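Local atomic coordinates of 3,6-diketocamphane 1,6-monooxygenase (Pseudomonas putida, PDB entry 4UWM), a protein that catalyses the FMNH2- and O2-dependent Baeyer-Villiger oxidation of a diketocamphane to its lactone, a step in the breakdown of (-)-camphor. Residues N138-I149 against H161-G169. Residues are numbered along the deposited sequence; the frame is centred on the assembly and turned at random. Where two conformers were deposited one is given.
Sequences NLNDMVRESLFI and HEGKYWDAG
Met142 lays its CG over the centre of the Tyr165 ring, a CH-pi contact with the carbon 3.4 Å from the ring centroid and almost exactly on the ring normal. SD follows above the same face in a Met-aromatic contact, and a bend at the third torsion (chi3 84°) brings CE to 4.0 Å from Tyr165 CD1. CB of Lys164 lies over the rim of the opposite face. At the far end of the ring, Tyr165 OH accepts a nearly straight bond from Asn138 N (3.1 Å), so the tyrosine reaches the very start of the helix, where Asn138 is the N-cap. A water gathers Tyr165 OH, Asp141 OD2 and Lys164 NZ around itself.

One turn further along, Glu145 stretches away from the helix, its CG anti to the backbone N (chi1 -174°), and sets its carboxylate into the turn of a beta-hairpin. OE2 accepts from Trp166 N at 2.9 Å and from Tyr165 N, both on its syn side but somewhat out of the carboxylate plane; the bonds that OE1 receives from Tyr165 N and Lys164 N are weak. The hairpin, strands 159-162 and 167-170, follows the helix in the chain and packs against its flank, apart from the parallel strands of the TIM-barrel-like luciferase fold. Val143 and Leu147, which do not touch the hairpin segment, rest on Ile107 of strand 105-108.

Trp166 turns the edge of its indole to the helix, CZ3 lying 3.3 Å from Met142 O and next to CB of Ser146, while His84 meets the indole edge-to-face. Beyond it, Ile149 presses CG2 on Ala168 CB (3.5 Å) and points CD1 at His161 CD2. Phe148 puts CE2 at 3.4 Å from His161 ND1, the two ring planes inclined at 56°.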
ATOM      1  N   ASN A 138      24.153 -10.395  -2.015  1.00 30.07           N
ATOM      2  CA  ASN A 138      24.321  -9.640  -3.245  1.00 24.61           C
ATOM      3  C   ASN A 138      22.984  -9.074  -3.740  1.00 26.26           C
ATOM      4  O   ASN A 138      22.082  -9.831  -4.113  1.00 24.11           O
ATOM      5  CB  ASN A 138      24.939 -10.524  -4.316  1.00 30.89           C
ATOM      6  CG  ASN A 138      25.214  -9.775  -5.596  1.00 31.31           C
ATOM      7  OD1 ASN A 138      24.353  -9.656  -6.463  1.00 31.33           O
ATOM      8  ND2 ASN A 138      26.433  -9.265  -5.725  1.00 38.65           N
ATOM      9  N   LEU A 139      22.870  -7.748  -3.786  1.00 24.71           N
ATOM     10  CA  LEU A 139      21.592  -7.105  -4.141  1.00 23.51           C
ATOM     11  C   LEU A 139      21.084  -7.502  -5.524  1.00 22.34           C
ATOM     12  O   LEU A 139      19.908  -7.781  -5.677  1.00 24.88           O
ATOM     13  CB  LEU A 139      21.659  -5.578  -4.004  1.00 21.91           C
ATOM     14  CG  LEU A 139      21.804  -5.035  -2.571  1.00 24.66           C
ATOM     15  CD1 LEU A 139      22.251  -3.585  -2.589  1.00 24.62           C
ATOM     16  CD2 LEU A 139      20.524  -5.185  -1.759  1.00 22.82           C
ATOM     17  N   ASN A 140      21.960  -7.561  -6.524  1.00 20.72           N
ATOM     18  CA  ASN A 140      21.530  -7.946  -7.888  1.00 21.39           C
ATOM     19  C   ASN A 140      21.037  -9.392  -7.990  1.00 25.40           C
ATOM     20  O   ASN A 140      20.090  -9.678  -8.729  1.00 23.28           O
ATOM     21  CB  ASN A 140      22.632  -7.659  -8.920  1.00 29.62           C
ATOM     22  CG  ASN A 140      22.886  -6.163  -9.108  1.00 34.75           C
ATOM     23  OD1 ASN A 140      21.959  -5.333  -9.093  1.00 34.36           O
ATOM     24  ND2 ASN A 140      24.142  -5.812  -9.285  1.00 36.90           N
ATOM     25  N   ASP A 141      21.678 -10.296  -7.248  1.00 24.46           N
ATOM     26  CA  ASP A 141      21.217 -11.685  -7.160  1.00 26.59           C
ATOM     27  C   ASP A 141      19.843 -11.749  -6.473  1.00 23.24           C
ATOM     28  O   ASP A 141      18.969 -12.516  -6.885  1.00 22.63           O
ATOM     29  CB  ASP A 141      22.193 -12.546  -6.357  1.00 29.37           C
ATOM     30  CG  ASP A 141      23.519 -12.776  -7.072  1.00 37.92           C
ATOM     31  OD1 ASP A 141      23.602 -12.558  -8.302  1.00 33.88           O
ATOM     32  OD2 ASP A 141      24.482 -13.199  -6.387  1.00 40.05           O
ATOM     33  N   MET A 142      19.675 -10.943  -5.422  1.00 22.83           N
ATOM     34  CA  MET A 142      18.365 -10.766  -4.775  1.00 19.06           C
ATOM     35  C   MET A 142      17.291 -10.306  -5.759  1.00 21.70           C
ATOM     36  O   MET A 142      16.199 -10.883  -5.784  1.00 20.57           O
ATOM     37  CB  MET A 142      18.454  -9.844  -3.554  1.00 19.57           C
ATOM     38  CG  MET A 142      19.321 -10.422  -2.475  1.00 20.87           C
ATOM     39  SD  MET A 142      19.528  -9.406  -1.013  1.00 22.92           S
ATOM     40  CE  MET A 142      18.056  -9.825  -0.077  1.00 17.69           C
ATOM     41  N   VAL A 143      17.605  -9.312  -6.596  1.00 20.83           N
ATOM     42  CA  VAL A 143      16.666  -8.862  -7.644  1.00 16.78           C
ATOM     43  C   VAL A 143      16.267  -9.996  -8.575  1.00 18.77           C
ATOM     44  O   VAL A 143      15.089 -10.166  -8.894  1.00 19.26           O
ATOM     45  CB  VAL A 143      17.198  -7.635  -8.452  1.00 18.12           C
ATOM     46  CG1 VAL A 143      16.331  -7.327  -9.665  1.00 16.51           C
ATOM     47  CG2 VAL A 143      17.341  -6.402  -7.562  1.00 17.07           C
ATOM     48  N   ARG A 144      17.251 -10.789  -9.011  1.00 23.12           N
ATOM     49  CA  ARG A 144      17.008 -11.913  -9.920  0.50 23.83           C
ATOM     50  C   ARG A 144      16.087 -12.984  -9.320  1.00 20.25           C
ATOM     51  O   ARG A 144      15.169 -13.453  -9.970  1.00 22.19           O
ATOM     52  CB  ARG A 144      18.349 -12.543 -10.327  0.50 27.84           C
ATOM     53  CG  ARG A 144      18.374 -13.153 -11.716  0.50 32.78           C
ATOM     54  CD  ARG A 144      19.780 -13.621 -12.075  0.50 42.56           C
ATOM     55  NE  ARG A 144      20.802 -12.614 -11.779  0.50 42.18           N
ATOM     56  CZ  ARG A 144      21.791 -12.779 -10.903  0.50 41.31           C
ATOM     57  NH1 ARG A 144      21.912 -13.917 -10.229  0.50 40.98           N
ATOM     58  NH2 ARG A 144      22.668 -11.806 -10.709  0.50 40.63           N
ATOM     59  N   GLU A 145      16.360 -13.378  -8.083  1.00 19.51           N
ATOM     60  CA  GLU A 145      15.571 -14.423  -7.429  1.00 22.11           C
ATOM     61  C   GLU A 145      14.151 -13.927  -7.185  1.00 22.24           C
ATOM     62  O   GLU A 145      13.191 -14.663  -7.390  1.00 20.16           O
ATOM     63  CB  GLU A 145      16.222 -14.898  -6.119  1.00 21.21           C
ATOM     64  CG  GLU A 145      15.519 -16.092  -5.454  1.00 20.48           C
ATOM     65  CD  GLU A 145      16.202 -16.541  -4.175  1.00 24.17           C
ATOM     66  OE1 GLU A 145      17.437 -16.595  -4.137  1.00 37.90           O
ATOM     67  OE2 GLU A 145      15.520 -16.841  -3.190  1.00 31.07           O
ATOM     68  N   SER A 146      14.017 -12.669  -6.755  1.00 21.95           N
ATOM     69  CA  SER A 146      12.670 -12.128  -6.526  1.00 16.48           C
ATOM     70  C   SER A 146      11.862 -12.147  -7.816  1.00 14.83           C
ATOM     71  O   SER A 146      10.733 -12.622  -7.852  1.00 18.64           O
ATOM     72  CB  SER A 146      12.716 -10.704  -5.941  1.00 16.88           C
ATOM     73  OG  SER A 146      11.426 -10.113  -6.093  1.00 17.93           O
ATOM     74  N   LEU A 147      12.443 -11.637  -8.894  1.00 19.26           N
ATOM     75  CA  LEU A 147      11.725 -11.577 -10.163  1.00 19.62           C
ATOM     76  C   LEU A 147      11.364 -12.991 -10.648  1.00 24.31           C
ATOM     77  O   LEU A 147      10.264 -13.222 -11.143  1.00 21.11           O
ATOM     78  CB  LEU A 147      12.583 -10.861 -11.212  1.00 26.37           C
ATOM     79  CG  LEU A 147      12.039 -10.756 -12.636  1.00 29.74           C
ATOM     80  CD1 LEU A 147      10.694 -10.032 -12.675  1.00 28.74           C
ATOM     81  CD2 LEU A 147      13.070 -10.035 -13.481  1.00 28.39           C
ATOM     82  N   PHE A 148      12.299 -13.923 -10.490  1.00 22.02           N
ATOM     83  CA  PHE A 148      12.050 -15.343 -10.828  1.00 22.59           C
ATOM     84  C   PHE A 148      10.786 -15.825 -10.125  1.00 23.05           C
ATOM     85  O   PHE A 148       9.888 -16.357 -10.775  1.00 21.92           O
ATOM     86  CB  PHE A 148      13.257 -16.203 -10.447  1.00 21.03           C
ATOM     87  CG  PHE A 148      13.022 -17.694 -10.584  1.00 23.98           C
ATOM     88  CD1 PHE A 148      13.092 -18.316 -11.825  1.00 26.41           C
ATOM     89  CD2 PHE A 148      12.739 -18.466  -9.464  1.00 25.63           C
ATOM     90  CE1 PHE A 148      12.891 -19.682 -11.952  1.00 28.67           C
ATOM     91  CE2 PHE A 148      12.527 -19.839  -9.582  1.00 34.26           C
ATOM     92  CZ  PHE A 148      12.612 -20.446 -10.830  1.00 29.22           C
ATOM     93  N   ILE A 149      10.709 -15.601  -8.806  1.00 20.87           N
ATOM     94  CA  ILE A 149       9.525 -15.958  -7.999  1.00 19.47           C
ATOM     95  C   ILE A 149       8.249 -15.231  -8.415  1.00 22.74           C
ATOM     96  O   ILE A 149       7.209 -15.868  -8.626  1.00 18.23           O
ATOM     97  CB  ILE A 149       9.799 -15.763  -6.475  1.00 22.99           C
ATOM     98  CG1 ILE A 149      10.899 -16.730  -6.023  1.00 20.41           C
ATOM     99  CG2 ILE A 149       8.523 -15.919  -5.646  1.00 19.88           C
ATOM    100  CD1 ILE A 149      11.552 -16.412  -4.678  1.00 19.97           C
ATOM    101  N   HIS A 161       9.594 -22.964  -4.144  1.00 25.60           N
ATOM    102  CA  HIS A 161      10.955 -22.575  -4.425  1.00 25.41           C
ATOM    103  C   HIS A 161      11.686 -22.349  -3.120  1.00 29.37           C
ATOM    104  O   HIS A 161      11.254 -21.558  -2.288  1.00 26.63           O
ATOM    105  CB  HIS A 161      10.982 -21.299  -5.285  1.00 28.91           C
ATOM    106  CG  HIS A 161      12.359 -20.773  -5.540  1.00 34.35           C
ATOM    107  ND1 HIS A 161      13.144 -21.214  -6.584  1.00 40.95           N
ATOM    108  CD2 HIS A 161      13.101 -19.860  -4.870  1.00 37.57           C
ATOM    109  CE1 HIS A 161      14.304 -20.584  -6.553  1.00 45.45           C
ATOM    110  NE2 HIS A 161      14.304 -19.762  -5.519  1.00 40.62           N
ATOM    111  N   GLU A 162      12.792 -23.067  -2.939  1.00 29.46           N
ATOM    112  CA  GLU A 162      13.647 -22.911  -1.766  1.00 31.33           C
ATOM    113  C   GLU A 162      14.894 -22.202  -2.236  1.00 33.76           C
ATOM    114  O   GLU A 162      15.813 -22.837  -2.735  1.00 32.74           O
ATOM    115  CB  GLU A 162      14.009 -24.281  -1.178  1.00 35.01           C
ATOM    116  CG  GLU A 162      12.888 -24.925  -0.386  1.00 35.80           C
ATOM    117  CD  GLU A 162      13.312 -26.225   0.280  1.00 47.00           C
ATOM    118  OE1 GLU A 162      14.099 -26.191   1.245  1.00 45.64           O
ATOM    119  OE2 GLU A 162      12.851 -27.289  -0.169  1.00 45.82           O
ATOM    120  N   GLY A 163      14.920 -20.880  -2.116  1.00 28.13           N
ATOM    121  CA  GLY A 163      15.983 -20.117  -2.731  1.00 24.67           C
ATOM    122  C   GLY A 163      17.070 -19.739  -1.764  1.00 27.01           C
ATOM    123  O   GLY A 163      17.024 -20.102  -0.584  1.00 28.36           O
ATOM    124  N   LYS A 164      18.041 -18.975  -2.255  1.00 26.79           N
ATOM    125  CA  LYS A 164      19.119 -18.474  -1.413  0.60 29.18           C
ATOM    126  C   LYS A 164      18.606 -17.392  -0.462  1.00 29.09           C
ATOM    127  O   LYS A 164      19.098 -17.241   0.676  1.00 24.78           O
ATOM    128  CB  LYS A 164      20.264 -17.921  -2.272  0.60 29.94           C
ATOM    129  CG  LYS A 164      21.587 -17.832  -1.527  0.60 38.81           C
ATOM    130  CD  LYS A 164      22.603 -16.956  -2.239  0.60 36.68           C
ATOM    131  CE  LYS A 164      23.803 -16.720  -1.342  0.60 43.26           C
ATOM    132  NZ  LYS A 164      24.820 -15.875  -2.022  0.60 48.65           N
ATOM    133  N   TYR A 165      17.610 -16.642  -0.922  1.00 25.41           N
ATOM    134  CA  TYR A 165      17.143 -15.482  -0.171  1.00 19.97           C
ATOM    135  C   TYR A 165      15.718 -15.613   0.356  1.00 21.82           C
ATOM    136  O   TYR A 165      15.391 -15.059   1.418  1.00 22.13           O
ATOM    137  CB  TYR A 165      17.295 -14.222  -1.033  1.00 20.97           C
ATOM    138  CG  TYR A 165      18.738 -13.940  -1.409  1.00 21.80           C
ATOM    139  CD1 TYR A 165      19.648 -13.520  -0.440  1.00 25.24           C
ATOM    140  CD2 TYR A 165      19.189 -14.091  -2.722  1.00 22.00           C
ATOM    141  CE1 TYR A 165      20.970 -13.270  -0.765  1.00 29.18           C
ATOM    142  CE2 TYR A 165      20.524 -13.844  -3.057  1.00 24.93           C
ATOM    143  CZ  TYR A 165      21.398 -13.428  -2.065  1.00 27.96           C
ATOM    144  OH  TYR A 165      22.724 -13.157  -2.330  1.00 35.59           O
ATOM    145  N   TRP A 166      14.866 -16.316  -0.382  1.00 20.09           N
ATOM    146  CA  TRP A 166      13.494 -16.534   0.084  1.00 21.66           C
ATOM    147  C   TRP A 166      12.984 -17.942  -0.168  1.00 19.29           C
ATOM    148  O   TRP A 166      13.396 -18.596  -1.119  1.00 22.66           O
ATOM    149  CB  TRP A 166      12.513 -15.595  -0.629  1.00 18.25           C
ATOM    150  CG  TRP A 166      12.782 -14.145  -0.417  1.00 18.95           C
ATOM    151  CD1 TRP A 166      12.425 -13.388   0.656  1.00 19.15           C
ATOM    152  CD2 TRP A 166      13.466 -13.265  -1.323  1.00 19.95           C
ATOM    153  NE1 TRP A 166      12.831 -12.091   0.478  1.00 17.44           N
ATOM    154  CE2 TRP A 166      13.463 -11.980  -0.732  1.00 16.46           C
ATOM    155  CE3 TRP A 166      14.058 -13.434  -2.582  1.00 21.33           C
ATOM    156  CZ2 TRP A 166      14.043 -10.865  -1.343  1.00 16.15           C
ATOM    157  CZ3 TRP A 166      14.646 -12.299  -3.205  1.00 21.86           C
ATOM    158  CH2 TRP A 166      14.627 -11.039  -2.572  1.00 18.78           C
ATOM    159  N   ASP A 167      12.025 -18.358   0.652  1.00 21.83           N
ATOM    160  CA  ASP A 167      11.147 -19.471   0.289  1.00 21.73           C
ATOM    161  C   ASP A 167       9.808 -18.906  -0.186  1.00 22.35           C
ATOM    162  O   ASP A 167       9.263 -17.992   0.431  1.00 20.35           O
ATOM    163  CB  ASP A 167      10.921 -20.379   1.497  1.00 22.14           C
ATOM    164  CG  ASP A 167      12.197 -21.027   1.971  1.00 25.76           C
ATOM    165  OD1 ASP A 167      13.059 -21.332   1.130  1.00 27.75           O
ATOM    166  OD2 ASP A 167      12.349 -21.195   3.187  1.00 34.51           O
ATOM    167  N   ALA A 168       9.275 -19.452  -1.270  1.00 18.60           N
ATOM    168  CA  ALA A 168       8.011 -18.985  -1.813  1.00 18.97           C
ATOM    169  C   ALA A 168       7.399 -20.051  -2.694  1.00 21.31           C
ATOM    170  O   ALA A 168       8.080 -20.967  -3.125  1.00 23.66           O
ATOM    171  CB  ALA A 168       8.242 -17.713  -2.627  1.00 18.38           C
ATOM    172  N   GLY A 169       6.106 -19.949  -2.967  1.00 22.41           N
ATOM    173  CA  GLY A 169       5.494 -20.866  -3.904  1.00 23.72           C
ATOM    174  C   GLY A 169       4.075 -20.532  -4.283  1.00 27.01           C
ATOM    175  O   GLY A 169       3.562 -19.468  -3.937  1.00 22.98           O
TER
HETATM  176  O   HOH W   1      24.006 -14.206  -4.154  1.00 43.87           O